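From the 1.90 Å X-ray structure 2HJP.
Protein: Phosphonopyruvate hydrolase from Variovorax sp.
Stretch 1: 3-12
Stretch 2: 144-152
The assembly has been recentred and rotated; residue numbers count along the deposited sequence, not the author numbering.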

# COMPACT_ATOMS: atom_id res chain seq x y z
N LYS A 3 21.12 -3.76 14.61
CA LYS A 3 21.31 -2.36 14.18
C LYS A 3 21.06 -1.39 15.33
O LYS A 3 21.74 -0.40 15.47
CB LYS A 3 20.37 -2.02 13.02
CG LYS A 3 20.59 -2.88 11.78
CD LYS A 3 19.41 -2.78 10.82
CE LYS A 3 19.85 -3.15 9.38
NZ LYS A 3 18.67 -3.11 8.44
N ASN A 4 20.06 -1.67 16.16
CA ASN A 4 19.76 -0.69 17.26
C ASN A 4 20.93 -0.58 18.22
O ASN A 4 21.26 0.48 18.69
CB ASN A 4 18.53 -1.10 18.06
CG ASN A 4 17.25 -1.08 17.21
OD1 ASN A 4 17.24 -0.57 16.09
ND2 ASN A 4 16.15 -1.64 17.76
N GLN A 5 21.56 -1.72 18.49
CA GLN A 5 22.73 -1.74 19.37
C GLN A 5 23.85 -0.96 18.72
O GLN A 5 24.53 -0.17 19.38
CB GLN A 5 23.19 -3.18 19.60
CG GLN A 5 22.24 -4.01 20.37
CD GLN A 5 22.79 -5.39 20.56
OE1 GLN A 5 23.23 -6.05 19.59
NE2 GLN A 5 22.79 -5.85 21.81
N ALA A 6 24.09 -1.24 17.44
CA ALA A 6 25.11 -0.49 16.70
C ALA A 6 24.93 1.04 16.81
O ALA A 6 25.88 1.74 16.99
CB ALA A 6 25.08 -0.90 15.19
N LEU A 7 23.71 1.56 16.68
CA LEU A 7 23.51 3.00 16.75
C LEU A 7 23.74 3.47 18.18
O LEU A 7 24.40 4.51 18.41
CB LEU A 7 22.10 3.37 16.27
CG LEU A 7 21.70 4.84 16.40
CD1 LEU A 7 22.66 5.71 15.60
CD2 LEU A 7 20.22 5.01 15.99
N ARG A 8 23.21 2.73 19.14
CA ARG A 8 23.40 3.09 20.55
C ARG A 8 24.92 3.05 20.87
O ARG A 8 25.42 3.92 21.55
CB ARG A 8 22.57 2.12 21.40
CG ARG A 8 22.25 2.59 22.77
CD ARG A 8 21.52 3.87 22.83
NE ARG A 8 20.06 3.73 22.78
CZ ARG A 8 19.28 4.61 23.37
NH1 ARG A 8 17.94 4.53 23.34
NH2 ARG A 8 19.87 5.62 24.02
N ALA A 9 25.65 2.08 20.35
CA ALA A 9 27.10 1.99 20.58
C ALA A 9 27.83 3.25 20.01
O ALA A 9 28.70 3.85 20.67
CB ALA A 9 27.65 0.70 19.94
N ALA A 10 27.48 3.65 18.80
CA ALA A 10 28.07 4.84 18.19
C ALA A 10 27.76 6.07 19.07
O ALA A 10 28.63 6.88 19.37
CB ALA A 10 27.48 5.02 16.76
N LEU A 11 26.52 6.20 19.52
CA LEU A 11 26.20 7.35 20.40
C LEU A 11 26.93 7.33 21.77
O LEU A 11 27.39 8.38 22.27
CB LEU A 11 24.73 7.40 20.72
CG LEU A 11 23.80 7.89 19.67
CD1 LEU A 11 22.39 7.65 20.15
CD2 LEU A 11 24.11 9.34 19.36
N ASP A 12 27.04 6.16 22.39
CA ASP A 12 27.70 6.09 23.70
C ASP A 12 29.20 6.14 23.51
O ASP A 12 29.93 6.50 24.40
CB ASP A 12 27.37 4.78 24.45
CG ASP A 12 25.87 4.52 24.62
OD1 ASP A 12 25.06 5.46 24.66
OD2 ASP A 12 25.51 3.32 24.73
N ALA A 144 6.25 3.71 23.98
CA ALA A 144 5.81 2.80 22.92
C ALA A 144 6.87 1.87 22.32
O ALA A 144 6.54 0.80 21.80
CB ALA A 144 5.12 3.61 21.79
N ARG A 145 8.15 2.24 22.38
CA ARG A 145 9.19 1.41 21.79
C ARG A 145 9.35 0.10 22.57
O ARG A 145 9.17 0.09 23.78
CB ARG A 145 10.55 2.16 21.76
CG ARG A 145 11.35 2.15 22.99
CD ARG A 145 12.73 2.95 22.98
NE ARG A 145 12.91 3.57 24.31
CZ ARG A 145 13.73 4.58 24.59
NH1 ARG A 145 14.51 5.14 23.64
NH2 ARG A 145 13.72 5.11 25.81
N ALA A 146 9.65 -0.98 21.86
CA ALA A 146 9.84 -2.30 22.49
C ALA A 146 11.28 -2.49 22.89
O ALA A 146 11.58 -2.87 24.02
CB ALA A 146 9.43 -3.46 21.54
N ASP A 147 12.20 -2.26 21.96
CA ASP A 147 13.61 -2.47 22.25
C ASP A 147 14.16 -1.17 22.90
O ASP A 147 14.12 -0.15 22.25
CB ASP A 147 14.32 -2.82 20.91
CG ASP A 147 15.83 -2.88 21.03
OD1 ASP A 147 16.36 -2.65 22.13
OD2 ASP A 147 16.49 -3.16 20.02
N ARG A 148 14.69 -1.19 24.14
CA ARG A 148 15.20 0.04 24.72
C ARG A 148 16.33 0.70 23.91
O ARG A 148 16.57 1.90 24.08
CB ARG A 148 15.66 -0.16 26.21
N ASP A 149 17.02 -0.07 23.05
CA ASP A 149 18.10 0.49 22.25
C ASP A 149 17.62 1.39 21.12
O ASP A 149 18.40 2.17 20.62
CB ASP A 149 18.97 -0.59 21.63
CG ASP A 149 19.72 -1.41 22.67
OD1 ASP A 149 20.05 -0.83 23.72
OD2 ASP A 149 19.99 -2.61 22.42
N PHE A 150 16.37 1.26 20.71
CA PHE A 150 15.78 2.08 19.64
C PHE A 150 15.89 3.53 20.15
O PHE A 150 15.55 3.78 21.29
CB PHE A 150 14.31 1.73 19.49
CG PHE A 150 13.55 2.59 18.50
CD1 PHE A 150 13.48 2.22 17.13
CD2 PHE A 150 12.79 3.67 18.95
CE1 PHE A 150 12.65 2.93 16.23
CE2 PHE A 150 11.97 4.38 18.05
CZ PHE A 150 11.90 4.00 16.70
N VAL A 151 16.25 4.46 19.29
CA VAL A 151 16.53 5.83 19.66
C VAL A 151 15.49 6.86 19.32
O VAL A 151 15.07 6.95 18.18
CB VAL A 151 17.89 6.22 18.95
CG1 VAL A 151 18.22 7.67 19.14
CG2 VAL A 151 18.98 5.31 19.48
N VAL A 152 15.13 7.68 20.30
CA VAL A 152 14.16 8.72 20.05
C VAL A 152 14.85 10.08 20.08
O VAL A 152 15.37 10.50 21.11
CB VAL A 152 13.07 8.65 21.11
CG1 VAL A 152 12.12 9.86 20.97
CG2 VAL A 152 12.37 7.29 21.03

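Residues 3-12 form a regular helix, each amide from Leu7 to Asp12 bonding to the carbonyl four residues earlier. Against it lies a chain of a different character: Arg145 leaves helical phi/psi, Asp147 to Phe150 make a type I turn closed by Phe150 N to Asp147 O at 3.1 Å, and a strand begins at Val151. The backbones come nearest where the CA atoms of Asn4 and Asp149 sit 5.4 Å apart, close enough for Asn4 CB to pack on Asp149 CB at 3.6 Å.

The helix meets the second stretch with Asn4, Leu7, Arg8 and Leu11, at positions i, i+3, i+4 and i+7, which fall on one side of the helix, and their CA-to-CB bonds all point toward the other stretch. Asn4 ND2 donates to Asp147 OD2 at 2.7 Å and a nearly straight 162°. The other carboxylate oxygen, Asp147 OD1, accepts from Asp149 N at 2.8 Å, so one side chain both braces its own turn and holds the helix.

Across this contact, Arg8 donates to backbone carbonyls of the turn. Its NE donates to Asp149 O at 3.1 Å, the best of its bonds here; weak ones run from Arg8 NH1 to Arg148 O at 3.1 Å and to Phe150 O at 3.2 Å. Phe150 O also accepts from Arg145 NH1 at 2.9 Å. Both arginines thus donate to that carbonyl, Arg8 only weakly, and Arg8 NH1 and Arg145 NH1 lie 3.5 Å apart; both are donors and are not bonded to each other.

Val151 supplies the apolar part. Its CG2 lies over one face of the Arg8 guanidinium, 3.8 Å from Arg8 NE, and also meets Leu7 CD2 at 3.7 Å and Leu11 CD1 at 4.2 Å. The rule is economical: polar side chains secure the turn, while one valine methyl at the start of the strand serves three helix residues.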